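Local coordinates for putative acyl-CoA dehydrogenase (Burkholderia xenovorans, PDB 5JSC), which is a flavoprotein of the acyl-CoA dehydrogenase family and binds flavin-adenine dinucleotide, at residues G68-G73 / F107-Q112; G117-G122 / T129-R134. All coordinates share one frame; numbering follows the deposited sequence.

Contact 1 (G68-G73 / F107-Q112)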
loop_
_atom_site.group_PDB
_atom_site.type_symbol
_atom_site.label_atom_id
_atom_site.label_comp_id
_atom_site.label_asym_id
_atom_site.label_seq_id
_atom_site.Cartn_x
_atom_site.Cartn_y
_atom_site.Cartn_z
ATOM N N GLY C 68 -11.946 -40.817 5.697
ATOM C CA GLY C 68 -11.525 -40.489 7.040
ATOM C C GLY C 68 -11.183 -39.034 7.284
ATOM O O GLY C 68 -10.812 -38.682 8.413
ATOM N N TRP C 69 -11.319 -38.167 6.281
ATOM C CA TRP C 69 -10.821 -36.806 6.447
ATOM C C TRP C 69 -11.758 -35.910 7.246
ATOM O O TRP C 69 -11.310 -34.871 7.743
ATOM C CB TRP C 69 -10.530 -36.183 5.078
ATOM C CG TRP C 69 -9.448 -36.936 4.353
ATOM C CD1 TRP C 69 -9.546 -37.549 3.137
ATOM C CD2 TRP C 69 -8.109 -37.181 4.817
ATOM N NE1 TRP C 69 -8.352 -38.153 2.815
ATOM C CE2 TRP C 69 -7.457 -37.945 3.828
ATOM C CE3 TRP C 69 -7.401 -36.829 5.974
ATOM C CZ2 TRP C 69 -6.128 -38.362 3.955
ATOM C CZ3 TRP C 69 -6.078 -37.242 6.099
ATOM C CH2 TRP C 69 -5.461 -38.006 5.096
ATOM N N LEU C 70 -13.031 -36.283 7.399
ATOM C CA LEU C 70 -13.957 -35.468 8.179
ATOM C C LEU C 70 -13.857 -35.720 9.680
ATOM O O LEU C 70 -14.465 -34.980 10.461
ATOM C CB LEU C 70 -15.394 -35.712 7.708
ATOM C CG LEU C 70 -15.635 -35.459 6.212
ATOM C CD1 LEU C 70 -17.100 -35.703 5.866
ATOM C CD2 LEU C 70 -15.208 -34.043 5.786
ATOM N N LYS C 71 -13.096 -36.727 10.102
ATOM C CA LYS C 71 -12.950 -36.998 11.526
ATOM C C LYS C 71 -12.184 -35.899 12.247
ATOM O O LYS C 71 -12.348 -35.740 13.461
ATOM C CB LYS C 71 -12.238 -38.335 11.733
ATOM C CG LYS C 71 -12.966 -39.524 11.100
ATOM C CD LYS C 71 -12.236 -40.852 11.338
ATOM C CE LYS C 71 -12.019 -41.150 12.815
ATOM N NZ LYS C 71 -11.369 -42.480 13.017
ATOM N N TYR C 72 -11.348 -35.141 11.535
ATOM C CA TYR C 72 -10.496 -34.159 12.201
ATOM C C TYR C 72 -11.264 -32.931 12.664
ATOM O O TYR C 72 -10.804 -32.245 13.580
ATOM C CB TYR C 72 -9.343 -33.751 11.275
ATOM C CG TYR C 72 -8.383 -34.895 11.094
ATOM C CD1 TYR C 72 -7.374 -35.119 12.026
ATOM C CD2 TYR C 72 -8.509 -35.781 10.027
ATOM C CE1 TYR C 72 -6.498 -36.176 11.890
ATOM C CE2 TYR C 72 -7.639 -36.857 9.892
ATOM C CZ TYR C 72 -6.637 -37.039 10.826
ATOM O OH TYR C 72 -5.768 -38.095 10.700
ATOM N N GLY C 73 -12.423 -32.649 12.072
ATOM C CA GLY C 73 -13.201 -31.490 12.451
ATOM C C GLY C 73 -14.220 -31.737 13.533
ATOM O O GLY C 73 -14.950 -30.809 13.895
ATOM N N PHE C 107 -14.611 -26.283 0.650
ATOM C CA PHE C 107 -15.901 -25.884 1.206
ATOM C C PHE C 107 -16.602 -27.060 1.876
ATOM O O PHE C 107 -17.141 -26.931 2.983
ATOM C CB PHE C 107 -16.760 -25.306 0.073
ATOM C CG PHE C 107 -18.092 -24.771 0.504
ATOM C CD1 PHE C 107 -19.211 -25.588 0.516
ATOM C CD2 PHE C 107 -18.239 -23.432 0.839
ATOM C CE1 PHE C 107 -20.445 -25.092 0.892
ATOM C CE2 PHE C 107 -19.481 -22.924 1.211
ATOM C CZ PHE C 107 -20.579 -23.764 1.232
ATOM N N ALA C 108 -16.594 -28.221 1.222
ATOM C CA ALA C 108 -17.274 -29.390 1.762
ATOM C C ALA C 108 -16.677 -29.801 3.101
ATOM O O ALA C 108 -17.404 -30.052 4.069
ATOM C CB ALA C 108 -17.199 -30.538 0.759
ATOM N N LEU C 109 -15.347 -29.886 3.181
ATOM C CA LEU C 109 -14.740 -30.276 4.450
ATOM C C LEU C 109 -14.955 -29.202 5.507
ATOM O O LEU C 109 -15.285 -29.509 6.661
ATOM C CB LEU C 109 -13.253 -30.561 4.267
ATOM C CG LEU C 109 -12.570 -31.083 5.545
ATOM C CD1 LEU C 109 -11.650 -32.290 5.279
ATOM C CD2 LEU C 109 -11.776 -29.981 6.223
ATOM N N ALA C 110 -14.783 -27.937 5.123
ATOM C CA ALA C 110 -14.917 -26.832 6.067
ATOM C C ALA C 110 -16.268 -26.856 6.764
ATOM O O ALA C 110 -16.354 -26.659 7.984
ATOM C CB ALA C 110 -14.728 -25.505 5.334
ATOM N N MET C 111 -17.341 -27.067 6.002
ATOM C CA MET C 111 -18.667 -26.968 6.597
ATOM C C MET C 111 -19.003 -28.153 7.486
ATOM O O MET C 111 -19.827 -28.007 8.392
ATOM C CB MET C 111 -19.732 -26.814 5.514
ATOM C CG MET C 111 -19.676 -25.459 4.827
ATOM S SD MET C 111 -19.617 -24.069 5.981
ATOM C CE MET C 111 -21.026 -24.429 7.047
ATOM N N GLN C 112 -18.381 -29.313 7.265
ATOM C CA GLN C 112 -18.548 -30.397 8.222
ATOM C C GLN C 112 -17.936 -30.038 9.568
ATOM O O GLN C 112 -18.405 -30.516 10.602
ATOM C CB GLN C 112 -17.930 -31.682 7.677
ATOM C CG GLN C 112 -18.619 -32.208 6.425
ATOM C CD GLN C 112 -20.091 -32.482 6.653
ATOM O OE1 GLN C 112 -20.945 -31.676 6.280
ATOM N NE2 GLN C 112 -20.402 -33.629 7.272
#

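Contact 2 (G117-G122 / T129-R134)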
loop_
_atom_site.group_PDB
_atom_site.type_symbol
_atom_site.label_atom_id
_atom_site.label_comp_id
_atom_site.label_asym_id
_atom_site.label_seq_id
_atom_site.Cartn_x
_atom_site.Cartn_y
_atom_site.Cartn_z
ATOM N N GLY C 117 -19.338 -27.768 14.804
ATOM C CA GLY C 117 -18.469 -27.379 15.903
ATOM C C GLY C 117 -19.223 -27.016 17.170
ATOM O O GLY C 117 -18.763 -27.301 18.278
ATOM N N ALA C 118 -20.384 -26.366 17.028
ATOM C CA ALA C 118 -21.142 -26.006 18.220
ATOM C C ALA C 118 -21.640 -27.247 18.950
ATOM O O ALA C 118 -21.841 -27.204 20.170
ATOM C CB ALA C 118 -22.305 -25.077 17.852
ATOM N N ILE C 119 -21.820 -28.357 18.229
ATOM C CA ILE C 119 -22.225 -29.610 18.864
ATOM C C ILE C 119 -21.036 -30.256 19.563
ATOM O O ILE C 119 -21.155 -30.755 20.687
ATOM C CB ILE C 119 -22.867 -30.557 17.828
ATOM C CG1 ILE C 119 -24.051 -29.874 17.127
ATOM C CG2 ILE C 119 -23.321 -31.870 18.475
ATOM C CD1 ILE C 119 -24.656 -30.693 15.993
ATOM N N SER C 120 -19.863 -30.260 18.917
ATOM C CA SER C 120 -18.655 -30.725 19.597
ATOM C C SER C 120 -18.416 -29.945 20.883
ATOM O O SER C 120 -18.036 -30.524 21.909
ATOM C CB SER C 120 -17.434 -30.597 18.680
ATOM O OG SER C 120 -17.448 -31.559 17.641
ATOM N N LEU C 121 -18.639 -28.629 20.846
ATOM C CA LEU C 121 -18.349 -27.782 21.995
ATOM C C LEU C 121 -19.431 -27.866 23.061
ATOM O O LEU C 121 -19.115 -27.889 24.255
ATOM C CB LEU C 121 -18.186 -26.328 21.548
ATOM C CG LEU C 121 -16.907 -25.966 20.795
ATOM C CD1 LEU C 121 -16.969 -24.511 20.325
ATOM C CD2 LEU C 121 -15.689 -26.207 21.666
ATOM N N GLY C 122 -20.702 -27.907 22.659
ATOM C CA GLY C 122 -21.772 -27.717 23.625
ATOM C C GLY C 122 -22.865 -28.768 23.666
ATOM O O GLY C 122 -23.831 -28.612 24.419
ATOM N N THR C 129 -24.143 -37.981 20.244
ATOM C CA THR C 129 -24.348 -39.307 19.664
ATOM C C THR C 129 -25.167 -39.237 18.381
ATOM O O THR C 129 -24.903 -39.971 17.420
ATOM C CB THR C 129 -25.038 -40.213 20.686
ATOM O OG1 THR C 129 -24.201 -40.337 21.838
ATOM C CG2 THR C 129 -25.310 -41.598 20.109
ATOM N N ARG C 130 -26.181 -38.373 18.350
ATOM C CA ARG C 130 -27.087 -38.362 17.209
ATOM C C ARG C 130 -26.441 -37.732 15.983
ATOM O O ARG C 130 -26.668 -38.190 14.861
ATOM C CB ARG C 130 -28.384 -37.638 17.571
ATOM C CG ARG C 130 -29.325 -37.408 16.385
ATOM C CD ARG C 130 -30.669 -36.847 16.837
ATOM N NE ARG C 130 -31.487 -36.373 15.721
ATOM C CZ ARG C 130 -32.228 -37.154 14.939
ATOM N NH1 ARG C 130 -32.260 -38.466 15.140
ATOM N NH2 ARG C 130 -32.938 -36.624 13.953
ATOM N N TYR C 131 -25.630 -36.691 16.166
ATOM C CA TYR C 131 -25.171 -35.907 15.021
ATOM C C TYR C 131 -23.713 -36.119 14.658
ATOM O O TYR C 131 -23.394 -36.185 13.470
ATOM C CB TYR C 131 -25.420 -34.405 15.267
ATOM C CG TYR C 131 -26.899 -34.116 15.327
ATOM C CD1 TYR C 131 -27.648 -34.010 14.162
ATOM C CD2 TYR C 131 -27.559 -33.998 16.544
ATOM C CE1 TYR C 131 -29.012 -33.779 14.208
ATOM C CE2 TYR C 131 -28.920 -33.765 16.601
ATOM C CZ TYR C 131 -29.642 -33.658 15.429
ATOM O OH TYR C 131 -30.993 -33.421 15.476
ATOM N N LEU C 132 -22.812 -36.236 15.635
ATOM C CA LEU C 132 -21.398 -36.169 15.282
ATOM C C LEU C 132 -20.883 -37.383 14.511
ATOM O O LEU C 132 -20.063 -37.203 13.602
ATOM C CB LEU C 132 -20.548 -35.939 16.529
ATOM C CG LEU C 132 -20.781 -34.564 17.159
ATOM C CD1 LEU C 132 -19.842 -34.377 18.352
ATOM C CD2 LEU C 132 -20.598 -33.399 16.148
ATOM N N PRO C 133 -21.306 -38.621 14.811
ATOM C CA PRO C 133 -20.785 -39.741 14.012
ATOM C C PRO C 133 -21.135 -39.635 12.541
ATOM O O PRO C 133 -20.318 -40.005 11.689
ATOM C CB PRO C 133 -21.430 -40.969 14.671
ATOM C CG PRO C 133 -21.639 -40.547 16.069
ATOM C CD PRO C 133 -22.076 -39.117 15.967
ATOM N N ARG C 134 -22.335 -39.137 12.221
ATOM C CA ARG C 134 -22.739 -38.996 10.826
ATOM C C ARG C 134 -22.031 -37.825 10.154
ATOM O O ARG C 134 -21.738 -37.887 8.955
ATOM C CB ARG C 134 -24.254 -38.818 10.728
#

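Contact 1 (G68-G73 / F107-Q112)
Leu70 reaches across to helix 103-122 and lays its two methyl groups against Leu109 and Gln112. Both methyls meet the same carbon of the glutamine: Leu70 CD1 and CD2 are each 3.9 Å from Gln112 CG. Leu70 CD2 also lies 4.0 Å from Leu109 CG, where the two leucines lie alongside, each reaching past the other. Leu109 has CG anti to its own N (chi1 -176°), which carries CD1 on to Trp69. Leu109 CD1 packs 4.1 Å from Trp69 CB and 3.6 Å from the carbonyl Trp69 O. The indole reaches to other neighbours, where it stacks edge-to-face with Trp40.

The segment 68-73 follows helix 53-66 in the helical N-terminal domain of the acyl-CoA dehydrogenase fold. Gly68, with positive phi, closes that helix in a Schellman motif, and residues 69 to 72 continue in a helix-like curl that lacks a helix's usual hydrogen bonding. Leu70 also touches Leu64 of helix 53-66, so it bridges that helix and helix 103-122.

No hydrogen bond crosses between the segments. The side chain of Gln112 bends at chi2 (-58°) and its amide is held by backbone groups elsewhere. NE2 bonds to the carbonyls of Val135 and Ala140, and OE1 to the N of Ala142. These three bonds fix the rotation of the buried amide, while Leu70 CD1 packs 4.1 Å from Gln112 NE2.

Contact 2 (G117-G122 / T129-R134)
Ile119 CD1 approaches the root of the Tyr131 ring obliquely, 3.9 Å from Tyr131 CB and 4.1 Å from Tyr131 CG. One face of the ring carries Arg130 CG, which lies 3.7 Å above the plane of the Tyr131 ring and toward its rim. The guanidinium of Arg130 has Tyr131 OH at its edge, in its plane. Arg130 NE donates to Tyr131 OH over 3.0 Å, nearly straight at 163°.

Helices 103-122 and 125-136 are consecutive in the helical N-terminal domain and are joined by a very short turn. Their local axes run at 128° and come within 10.0 Å of each other. Leu132 points toward helix 103-122. Leu132 CD2 and CG each lie 3.9 Å from Ile119 CG2, as the two side chains overlap flank to flank. Ile119 CG2 is anti to the backbone N, and the CG1 branch (chi1 -56°) takes CD1 to Tyr131 instead. One residue thus serves two partners with two branches.

The helices rest against the beta domain, where Ile119 touches Phe186, Val188 and Val206 and the Tyr131 ring stacks edge-to-face with Phe186. Tyr131 OH is also hydrogen-bonded to Asp208 OD1 and Gln242 NE2, and Asp208 forms a salt bridge with Arg130 NH2. Ser120 OG is hydrogen-bonded to the N of Gly75, and Leu132 CD1 packs against that same oxygen, 3.8 Å from Ser120 OG.

Both contacts use helix 103-122, contact 1 in its N-terminal half and contact 2 at its C-terminal end. Both are buried, but contact 1 lies nearer the centre of the chain, about 10 Å between centres against about 17 Å, and contact 2 has exposed Arg130 beside it. The two contacts do not touch. Contact 1 ties the helix to a loop from earlier in the domain, while contact 2 pairs it with the next helix. Neither has a hydrogen bond across its segments. The polar groups differ: contact 1 has an amide held by backbone. Contact 2 has an arginine and a tyrosine hydroxyl meeting Asp208 of the beta domain, and a serine hydroxyl bonded to the backbone of Gly75.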